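Local coordinates for dihydrodipicolinate synthase family protein (Sinorhizobium meliloti, PDB 4DNH) that is of unknown function but folds as a TIM barrel and may be related to the dihydrodipicolinate synthases, at residues 34-42 with 271-280; 255-263 with 305-316. All coordinates share one frame; numbering follows the deposited sequence.

Interaction 1. Residues 34-42 with 271-280; sequences SRVAFAAAH and HSDALLGIFD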
loop_
_atom_site.group_PDB
_atom_site.type_symbol
_atom_site.label_atom_id
_atom_site.label_comp_id
_atom_site.label_asym_id
_atom_site.label_seq_id
_atom_site.Cartn_x
_atom_site.Cartn_y
_atom_site.Cartn_z
ATOM N N SER A 34 -8.521 17.823 2.430
ATOM C CA SER A 34 -8.672 18.366 1.093
ATOM C C SER A 34 -8.051 17.413 0.083
ATOM O O SER A 34 -7.708 17.823 -1.030
ATOM C CB SER A 34 -8.009 19.743 0.994
ATOM O OG SER A 34 -6.629 19.686 1.303
ATOM N N ARG A 35 -7.887 16.151 0.491
ATOM C CA ARG A 35 -7.370 15.097 -0.377
ATOM C C ARG A 35 -8.172 13.828 -0.168
ATOM O O ARG A 35 -8.761 13.650 0.895
ATOM C CB ARG A 35 -5.909 14.799 -0.043
ATOM C CG ARG A 35 -4.937 15.950 -0.255
ATOM C CD ARG A 35 -4.638 16.173 -1.721
ATOM N NE ARG A 35 -3.722 17.296 -1.909
ATOM C CZ ARG A 35 -4.108 18.560 -2.054
ATOM N NH1 ARG A 35 -5.398 18.876 -2.041
ATOM N NH2 ARG A 35 -3.202 19.513 -2.212
ATOM N N VAL A 36 -8.176 12.950 -1.177
ATOM C CA VAL A 36 -8.649 11.560 -1.042
ATOM C C VAL A 36 -7.479 10.598 -0.786
ATOM O O VAL A 36 -6.664 10.322 -1.682
ATOM C CB VAL A 36 -9.434 11.102 -2.288
ATOM C CG1 VAL A 36 -9.930 9.668 -2.116
ATOM C CG2 VAL A 36 -10.605 12.036 -2.545
ATOM N N ALA A 37 -7.410 10.081 0.441
ATOM C CA ALA A 37 -6.266 9.308 0.913
ATOM C C ALA A 37 -6.679 7.923 1.342
ATOM O O ALA A 37 -7.556 7.776 2.194
ATOM C CB ALA A 37 -5.603 10.017 2.074
ATOM N N PHE A 38 -6.030 6.914 0.756
ATOM C CA PHE A 38 -6.181 5.520 1.151
ATOM C C PHE A 38 -4.882 5.038 1.759
ATOM O O PHE A 38 -3.792 5.379 1.282
ATOM C CB PHE A 38 -6.362 4.630 -0.073
ATOM C CG PHE A 38 -7.707 4.722 -0.725
ATOM C CD1 PHE A 38 -7.940 5.649 -1.732
ATOM C CD2 PHE A 38 -8.709 3.828 -0.394
ATOM C CE1 PHE A 38 -9.176 5.710 -2.359
ATOM C CE2 PHE A 38 -9.938 3.882 -1.027
ATOM C CZ PHE A 38 -10.175 4.826 -2.005
ATOM N N ALA A 39 -4.992 4.192 2.770
ATOM C CA ALA A 39 -3.864 3.376 3.149
ATOM C C ALA A 39 -4.043 1.957 2.580
ATOM O O ALA A 39 -5.115 1.348 2.700
ATOM C CB ALA A 39 -3.711 3.364 4.654
ATOM N N ALA A 40 -3.007 1.444 1.917
ATOM C CA ALA A 40 -3.006 0.043 1.505
ATOM C C ALA A 40 -2.639 -0.770 2.743
ATOM O O ALA A 40 -1.519 -0.662 3.243
ATOM C CB ALA A 40 -2.015 -0.188 0.381
ATOM N N ALA A 41 -3.573 -1.573 3.247
ATOM C CA ALA A 41 -3.418 -2.127 4.578
ATOM C C ALA A 41 -2.844 -3.540 4.574
ATOM O O ALA A 41 -3.159 -4.358 3.699
ATOM C CB ALA A 41 -4.752 -2.099 5.312
ATOM N N HIS A 42 -2.026 -3.824 5.581
ATOM C CA HIS A 42 -1.325 -5.101 5.706
ATOM C C HIS A 42 -2.229 -6.151 6.304
ATOM O O HIS A 42 -3.331 -5.840 6.777
ATOM C CB HIS A 42 -0.081 -4.922 6.574
ATOM C CG HIS A 42 -0.392 -4.678 8.026
ATOM N ND1 HIS A 42 -0.757 -3.475 8.493
ATOM C CD2 HIS A 42 -0.396 -5.543 9.120
ATOM C CE1 HIS A 42 -0.971 -3.558 9.818
ATOM N NE2 HIS A 42 -0.756 -4.824 10.197
ATOM N N HIS A 271 -1.931 18.907 -7.735
ATOM C CA HIS A 271 -1.509 18.044 -6.650
ATOM C C HIS A 271 -1.838 16.621 -6.993
ATOM O O HIS A 271 -2.428 16.355 -8.048
ATOM C CB HIS A 271 -2.137 18.477 -5.324
ATOM C CG HIS A 271 -3.643 18.622 -5.361
ATOM N ND1 HIS A 271 -4.478 17.561 -5.404
ATOM C CD2 HIS A 271 -4.457 19.763 -5.314
ATOM C CE1 HIS A 271 -5.756 17.997 -5.412
ATOM N NE2 HIS A 271 -5.741 19.345 -5.352
ATOM N N SER A 272 -1.428 15.681 -6.144
ATOM C CA SER A 272 -1.993 14.337 -6.235
ATOM C C SER A 272 -2.629 13.874 -4.932
ATOM O O SER A 272 -2.289 14.361 -3.847
ATOM C CB SER A 272 -1.014 13.289 -6.806
ATOM O OG SER A 272 0.332 13.540 -6.473
ATOM N N ASP A 273 -3.583 12.951 -5.072
ATOM C CA ASP A 273 -4.202 12.260 -3.952
ATOM C C ASP A 273 -3.300 11.100 -3.494
ATOM O O ASP A 273 -2.115 11.079 -3.823
ATOM C CB ASP A 273 -5.610 11.808 -4.345
ATOM C CG ASP A 273 -6.581 12.980 -4.481
ATOM O OD1 ASP A 273 -6.834 13.657 -3.457
ATOM O OD2 ASP A 273 -7.086 13.225 -5.604
ATOM N N ALA A 274 -3.827 10.150 -2.729
ATOM C CA ALA A 274 -2.954 9.178 -2.078
ATOM C C ALA A 274 -3.543 7.791 -1.929
ATOM O O ALA A 274 -4.683 7.623 -1.524
ATOM C CB ALA A 274 -2.504 9.695 -0.724
ATOM N N LEU A 275 -2.737 6.798 -2.263
ATOM C CA LEU A 275 -3.061 5.401 -2.044
ATOM C C LEU A 275 -1.708 4.738 -1.775
ATOM O O LEU A 275 -0.993 4.297 -2.692
ATOM C CB LEU A 275 -3.767 4.825 -3.270
ATOM C CG LEU A 275 -4.559 3.527 -3.120
ATOM C CD1 LEU A 275 -5.296 3.291 -4.430
ATOM C CD2 LEU A 275 -3.646 2.346 -2.781
ATOM N N LEU A 276 -1.368 4.699 -0.493
ATOM C CA LEU A 276 -0.007 4.438 -0.053
ATOM C C LEU A 276 0.074 3.343 0.996
ATOM O O LEU A 276 -0.699 3.331 1.961
ATOM C CB LEU A 276 0.579 5.721 0.547
ATOM C CG LEU A 276 0.928 6.848 -0.419
ATOM C CD1 LEU A 276 1.036 8.164 0.339
ATOM C CD2 LEU A 276 2.222 6.540 -1.150
ATOM N N GLY A 277 1.040 2.441 0.823
ATOM C CA GLY A 277 1.399 1.489 1.872
ATOM C C GLY A 277 2.027 2.183 3.077
ATOM O O GLY A 277 1.893 1.701 4.193
ATOM N N ILE A 278 2.699 3.320 2.872
ATOM C CA ILE A 278 3.285 4.040 4.009
ATOM C C ILE A 278 2.203 4.625 4.940
ATOM O O ILE A 278 2.410 4.735 6.147
ATOM C CB ILE A 278 4.359 5.096 3.587
ATOM C CG1 ILE A 278 5.013 5.766 4.808
ATOM C CG2 ILE A 278 3.772 6.173 2.682
ATOM C CD1 ILE A 278 5.883 4.853 5.642
ATOM N N PHE A 279 1.047 4.976 4.385
ATOM C CA PHE A 279 -0.039 5.527 5.190
ATOM C C PHE A 279 -0.606 4.531 6.191
ATOM O O PHE A 279 -1.196 4.913 7.195
ATOM C CB PHE A 279 -1.122 6.110 4.298
ATOM C CG PHE A 279 -0.844 7.526 3.885
ATOM C CD1 PHE A 279 0.392 8.109 4.157
ATOM C CD2 PHE A 279 -1.793 8.258 3.205
ATOM C CE1 PHE A 279 0.661 9.401 3.787
ATOM C CE2 PHE A 279 -1.534 9.557 2.826
ATOM C CZ PHE A 279 -0.304 10.134 3.118
ATOM N N ASP A 280 -0.408 3.253 5.906
ATOM C CA ASP A 280 -0.686 2.203 6.849
ATOM C C ASP A 280 0.247 2.383 8.073
ATOM O O ASP A 280 -0.231 2.602 9.198
ATOM C CB ASP A 280 -0.499 0.848 6.143
ATOM C CG ASP A 280 -0.407 -0.331 7.109
ATOM O OD1 ASP A 280 0.101 -0.173 8.248
ATOM O OD2 ASP A 280 -0.830 -1.433 6.706
#
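The seam that closes the eight-stranded parallel TIM barrel joins Ala37, Phe38 and Ala39 of its first strand to Ala274, Leu275 and Leu276 of its last. Ala274 N donates to Val36 O, Phe38 N to Ala274 O (2.7 Å), Leu276 N to Phe38 O and Ala40 N to Leu276 O, and the short strand segments run 9° from parallel. Phe38 CB rests on Leu275 CG (3.7 Å) on one face of the sheet. On the other, Ala37 CB and Ala39 CB meet Phe279, in the segment that follows the last strand; helices 61-73 and 283-294 add to this face of the barrel.

Polar side chains hold both ends of the seam. Asp273 OD1 takes the N-H of Val36 (2.7 Å) from above the carboxylate plane, while OD2 forms a salt bridge with Arg251. Beyond it the guanidinium of Arg35 lies flat on the His271 ring, centres 3.4 Å apart and planes at 10°; a bend at chi2 folds the arginine chain over, and NH1 also bonds Ser34 O. An alanine in place of Arg35 is likely to leave one face of the His271 ring without its stacking partner and Ile264 O without the bond it receives from NE. At the other end Asp280 OD2 accepts twice, from His42 N (2.9 Å) and, through its syn lone pair, from His42 ND1 (2.7 Å), which points at it in the imidazole plane. The carboxylate of Asp280 swings away from its own N-H (chi1 165°) and reaches this histidine past Ala40 O, 3.4 Å from Asp280 CB.

Interaction 2. Residues 255-263 with 305-316; sequences GDDFNYAEL and LEPTVPLSRHIF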
loop_
_atom_site.group_PDB
_atom_site.type_symbol
_atom_site.label_atom_id
_atom_site.label_comp_id
_atom_site.label_asym_id
_atom_site.label_seq_id
_atom_site.Cartn_x
_atom_site.Cartn_y
_atom_site.Cartn_z
ATOM N N GLY A 255 1.532 6.607 -5.370
ATOM C CA GLY A 255 1.884 5.289 -4.887
ATOM C C GLY A 255 3.334 5.370 -4.520
ATOM O O GLY A 255 3.947 4.382 -4.142
ATOM N N ASP A 256 3.854 6.586 -4.620
ATOM C CA ASP A 256 5.252 6.887 -4.398
ATOM C C ASP A 256 5.516 7.093 -2.909
ATOM O O ASP A 256 5.355 8.201 -2.384
ATOM C CB ASP A 256 5.620 8.135 -5.208
ATOM C CG ASP A 256 7.111 8.346 -5.336
ATOM O OD1 ASP A 256 7.826 8.129 -4.342
ATOM O OD2 ASP A 256 7.561 8.760 -6.435
ATOM N N ASP A 257 5.934 6.023 -2.238
ATOM C CA ASP A 257 6.274 6.087 -0.809
ATOM C C ASP A 257 7.614 6.783 -0.506
ATOM O O ASP A 257 7.990 6.922 0.662
ATOM C CB ASP A 257 6.260 4.681 -0.191
ATOM C CG ASP A 257 4.913 3.958 -0.372
ATOM O OD1 ASP A 257 3.978 4.204 0.425
ATOM O OD2 ASP A 257 4.804 3.121 -1.297
ATOM N N PHE A 258 8.332 7.221 -1.543
ATOM C CA PHE A 258 9.565 7.999 -1.357
ATOM C C PHE A 258 9.313 9.502 -1.362
ATOM O O PHE A 258 10.073 10.267 -0.763
ATOM C CB PHE A 258 10.568 7.673 -2.457
ATOM C CG PHE A 258 11.548 6.607 -2.092
ATOM C CD1 PHE A 258 11.141 5.283 -1.968
ATOM C CD2 PHE A 258 12.892 6.922 -1.904
ATOM C CE1 PHE A 258 12.047 4.292 -1.637
ATOM C CE2 PHE A 258 13.811 5.935 -1.578
ATOM C CZ PHE A 258 13.383 4.619 -1.443
ATOM N N ASN A 259 8.226 9.908 -2.021
ATOM C CA ASN A 259 7.978 11.303 -2.392
ATOM C C ASN A 259 6.583 11.860 -2.125
ATOM O O ASN A 259 6.258 12.965 -2.579
ATOM C CB ASN A 259 8.297 11.449 -3.861
ATOM C CG ASN A 259 9.762 11.244 -4.130
ATOM O OD1 ASN A 259 10.597 11.926 -3.544
ATOM N ND2 ASN A 259 10.090 10.269 -4.973
ATOM N N TYR A 260 5.781 11.100 -1.379
ATOM C CA TYR A 260 4.389 11.430 -1.068
ATOM C C TYR A 260 4.114 12.845 -0.525
ATOM O O TYR A 260 3.153 13.495 -0.948
ATOM C CB TYR A 260 3.795 10.371 -0.130
ATOM C CG TYR A 260 4.554 10.154 1.168
ATOM C CD1 TYR A 260 5.679 9.325 1.219
ATOM C CD2 TYR A 260 4.128 10.761 2.355
ATOM C CE1 TYR A 260 6.370 9.128 2.409
ATOM C CE2 TYR A 260 4.810 10.572 3.551
ATOM C CZ TYR A 260 5.934 9.755 3.577
ATOM O OH TYR A 260 6.614 9.567 4.777
ATOM N N ALA A 261 4.935 13.328 0.402
ATOM C CA ALA A 261 4.706 14.659 0.978
ATOM C C ALA A 261 4.730 15.745 -0.099
ATOM O O ALA A 261 3.790 16.541 -0.188
ATOM C CB ALA A 261 5.709 14.961 2.085
ATOM N N GLU A 262 5.789 15.741 -0.924
ATOM C CA GLU A 262 5.959 16.682 -2.030
ATOM C C GLU A 262 4.820 16.595 -3.039
ATOM O O GLU A 262 4.313 17.628 -3.501
ATOM C CB GLU A 262 7.302 16.460 -2.748
ATOM C CG GLU A 262 7.572 17.469 -3.861
ATOM C CD GLU A 262 8.745 17.105 -4.770
ATOM O OE1 GLU A 262 9.690 16.431 -4.298
ATOM O OE2 GLU A 262 8.731 17.515 -5.963
ATOM N N LEU A 263 4.432 15.368 -3.381
ATOM C CA LEU A 263 3.410 15.133 -4.400
ATOM C C LEU A 263 1.994 15.448 -3.926
ATOM O O LEU A 263 1.217 16.052 -4.678
ATOM C CB LEU A 263 3.498 13.701 -4.930
ATOM C CG LEU A 263 4.838 13.279 -5.552
ATOM C CD1 LEU A 263 4.946 11.765 -5.625
ATOM C CD2 LEU A 263 4.997 13.901 -6.923
ATOM N N LEU A 305 4.804 15.685 8.338
ATOM C CA LEU A 305 5.080 14.624 7.380
ATOM C C LEU A 305 6.552 14.474 7.023
ATOM O O LEU A 305 7.057 13.348 6.966
ATOM C CB LEU A 305 4.224 14.798 6.135
ATOM C CG LEU A 305 3.379 13.634 5.609
ATOM C CD1 LEU A 305 2.743 12.757 6.688
ATOM C CD2 LEU A 305 2.309 14.160 4.667
ATOM N N GLU A 306 7.257 15.585 6.811
ATOM C CA GLU A 306 8.690 15.516 6.456
ATOM C C GLU A 306 9.538 14.601 7.354
ATOM O O GLU A 306 10.434 13.951 6.858
ATOM C CB GLU A 306 9.343 16.907 6.333
ATOM C CG GLU A 306 9.337 17.479 4.916
ATOM C CD GLU A 306 9.627 18.980 4.861
ATOM O OE1 GLU A 306 9.980 19.571 5.905
ATOM O OE2 GLU A 306 9.496 19.583 3.768
ATOM N N PRO A 307 9.266 14.554 8.672
ATOM C CA PRO A 307 10.023 13.603 9.516
ATOM C C PRO A 307 9.749 12.097 9.244
ATOM O O PRO A 307 10.591 11.233 9.521
ATOM C CB PRO A 307 9.586 13.997 10.937
ATOM C CG PRO A 307 9.202 15.446 10.816
ATOM C CD PRO A 307 8.474 15.485 9.504
ATOM N N THR A 308 8.583 11.791 8.698
ATOM C CA THR A 308 8.264 10.427 8.346
ATOM C C THR A 308 8.999 9.999 7.084
ATOM O O THR A 308 9.317 8.824 6.917
ATOM C CB THR A 308 6.753 10.250 8.110
ATOM O OG1 THR A 308 6.387 10.928 6.901
ATOM C CG2 THR A 308 5.946 10.800 9.297
ATOM N N VAL A 309 9.260 10.953 6.198
ATOM C CA VAL A 309 9.841 10.667 4.892
ATOM C C VAL A 309 11.139 9.839 4.979
ATOM O O VAL A 309 11.289 8.860 4.243
ATOM C CB VAL A 309 10.005 11.964 4.053
ATOM C CG1 VAL A 309 10.848 11.715 2.806
ATOM C CG2 VAL A 309 8.634 12.538 3.695
ATOM N N PRO A 310 12.069 10.208 5.888
ATOM C CA PRO A 310 13.258 9.362 5.970
ATOM C C PRO A 310 12.903 7.934 6.398
ATOM O O PRO A 310 13.452 6.990 5.856
ATOM C CB PRO A 310 14.125 10.059 7.032
ATOM C CG PRO A 310 13.704 11.473 6.978
ATOM C CD PRO A 310 12.232 11.453 6.667
ATOM N N LEU A 311 11.989 7.796 7.358
ATOM C CA LEU A 311 11.510 6.504 7.825
ATOM C C LEU A 311 10.944 5.711 6.657
ATOM O O LEU A 311 11.285 4.545 6.462
ATOM C CB LEU A 311 10.450 6.695 8.906
ATOM C CG LEU A 311 9.542 5.490 9.201
ATOM C CD1 LEU A 311 10.300 4.364 9.898
ATOM C CD2 LEU A 311 8.337 5.947 10.022
ATOM N N SER A 312 10.090 6.350 5.874
ATOM C CA SER A 312 9.544 5.710 4.699
ATOM C C SER A 312 10.607 5.228 3.681
ATOM O O SER A 312 10.557 4.097 3.214
ATOM C CB SER A 312 8.572 6.658 4.011
ATOM O OG SER A 312 7.747 5.899 3.153
ATOM N N ARG A 313 11.542 6.096 3.317
ATOM C CA ARG A 313 12.585 5.720 2.383
ATOM C C ARG A 313 13.378 4.528 2.895
ATOM O O ARG A 313 13.820 3.687 2.114
ATOM C CB ARG A 313 13.494 6.906 2.117
ATOM C CG ARG A 313 12.750 7.987 1.358
ATOM C CD ARG A 313 13.489 9.302 1.284
ATOM N NE ARG A 313 12.756 10.171 0.374
ATOM C CZ ARG A 313 13.127 11.394 0.018
ATOM N NH1 ARG A 313 14.247 11.930 0.494
ATOM N NH2 ARG A 313 12.366 12.077 -0.817
ATOM N N HIS A 314 13.522 4.442 4.215
ATOM C CA HIS A 314 14.209 3.323 4.839
ATOM C C HIS A 314 13.398 2.049 4.731
ATOM O O HIS A 314 13.923 0.999 4.345
ATOM C CB HIS A 314 14.563 3.650 6.283
ATOM C CG HIS A 314 15.182 2.488 7.029
ATOM N ND1 HIS A 314 16.490 2.158 6.908
ATOM C CD2 HIS A 314 14.620 1.565 7.919
ATOM C CE1 HIS A 314 16.757 1.087 7.684
ATOM N NE2 HIS A 314 15.612 0.723 8.304
ATOM N N ILE A 315 12.109 2.142 5.055
ATOM C CA ILE A 315 11.205 1.006 4.977
ATOM C C ILE A 315 11.122 0.443 3.560
ATOM O O ILE A 315 11.066 -0.790 3.380
ATOM C CB ILE A 315 9.805 1.346 5.512
ATOM C CG1 ILE A 315 9.869 1.540 7.038
ATOM C CG2 ILE A 315 8.816 0.233 5.159
ATOM C CD1 ILE A 315 8.579 2.047 7.673
ATOM N N PHE A 316 11.151 1.332 2.565
ATOM C CA PHE A 316 11.032 0.919 1.164
ATOM C C PHE A 316 12.361 0.782 0.432
ATOM O O PHE A 316 12.390 0.729 -0.801
ATOM C CB PHE A 316 10.136 1.881 0.394
ATOM C CG PHE A 316 8.677 1.732 0.711
ATOM C CD1 PHE A 316 8.167 2.169 1.931
ATOM C CD2 PHE A 316 7.813 1.170 -0.215
ATOM C CE1 PHE A 316 6.820 2.043 2.222
ATOM C CE2 PHE A 316 6.470 1.034 0.062
ATOM C CZ PHE A 316 5.971 1.471 1.285
#
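Tyr260, on the helix that follows the seventh strand of the TIM barrel, sits as a knob among Leu305, at the end of helix 298-305, and Thr308, Val309 and Ser312 of the following helix. Its chi1 of 56° sets CG between the backbone N and carbonyl carbon, and the ring edge reaches Leu305 CG and Thr308 OG1. Val309 CG2 touches Tyr260 CZ (3.9 Å) and also packs on Ala261 CB.

Two aromatic faces extend the packing. Asp257 CB sits 3.5 Å from the centroid of the Phe316 ring, 8° off its normal, and the carboxylate, whose OD1 accepts from Ile278 N, stacks on the ring with planes 18° apart; Tyr323 stacks on Phe316 too. Arg313 lays its CA and aliphatic chain over a face of Phe258, where Arg313 CG is 3.4 Å from Phe258 CD2, while Phe258 CE1 meets Phe316 CB.

Hydrogen bonds fix the approach. Tyr260 OH donates to Thr308 OG1, which in turn donates to Leu305 O, a short chain of hydroxyl bonds that ties the phenol to the backbone at Leu305. Ser312 OG gives its proton to a lone pair of Asp257 O at 2.7 Å. The extended Arg313 grips Phe258 O side-on: NE and NH2 each stand 2.9 Å from this one oxygen, which lies near the guanidinium plane, and NH2 adds a weak bond to Asn259 OD1 at 3.3 Å.

How the interactions relate
Interactions 1 and 2, their centres about 12 Å apart, are adjoining parts of one barrel: helix 260-265 of interaction 2 leads along the chain into strand 273-276 of interaction 1. Ser272 N meets Leu263 O at 3.0 Å, a probable backbone hydrogen bond. Further on, Asp257 OD1 lies 2.9 Å from Ile278 N, probably hydrogen-bonded to it, while Ile278 CG1 packs against Ser312 OG. Glycerol, probably from the crystallisation liquor, bonds Gly277 N, Gly255 O and Asp257 OD2, so both contacts appear to border one site. It lies at the C-terminal ends of strands 251-254 and 273-276, where TIM-barrel enzymes carry their active sites; a pocket here is plausible but not established.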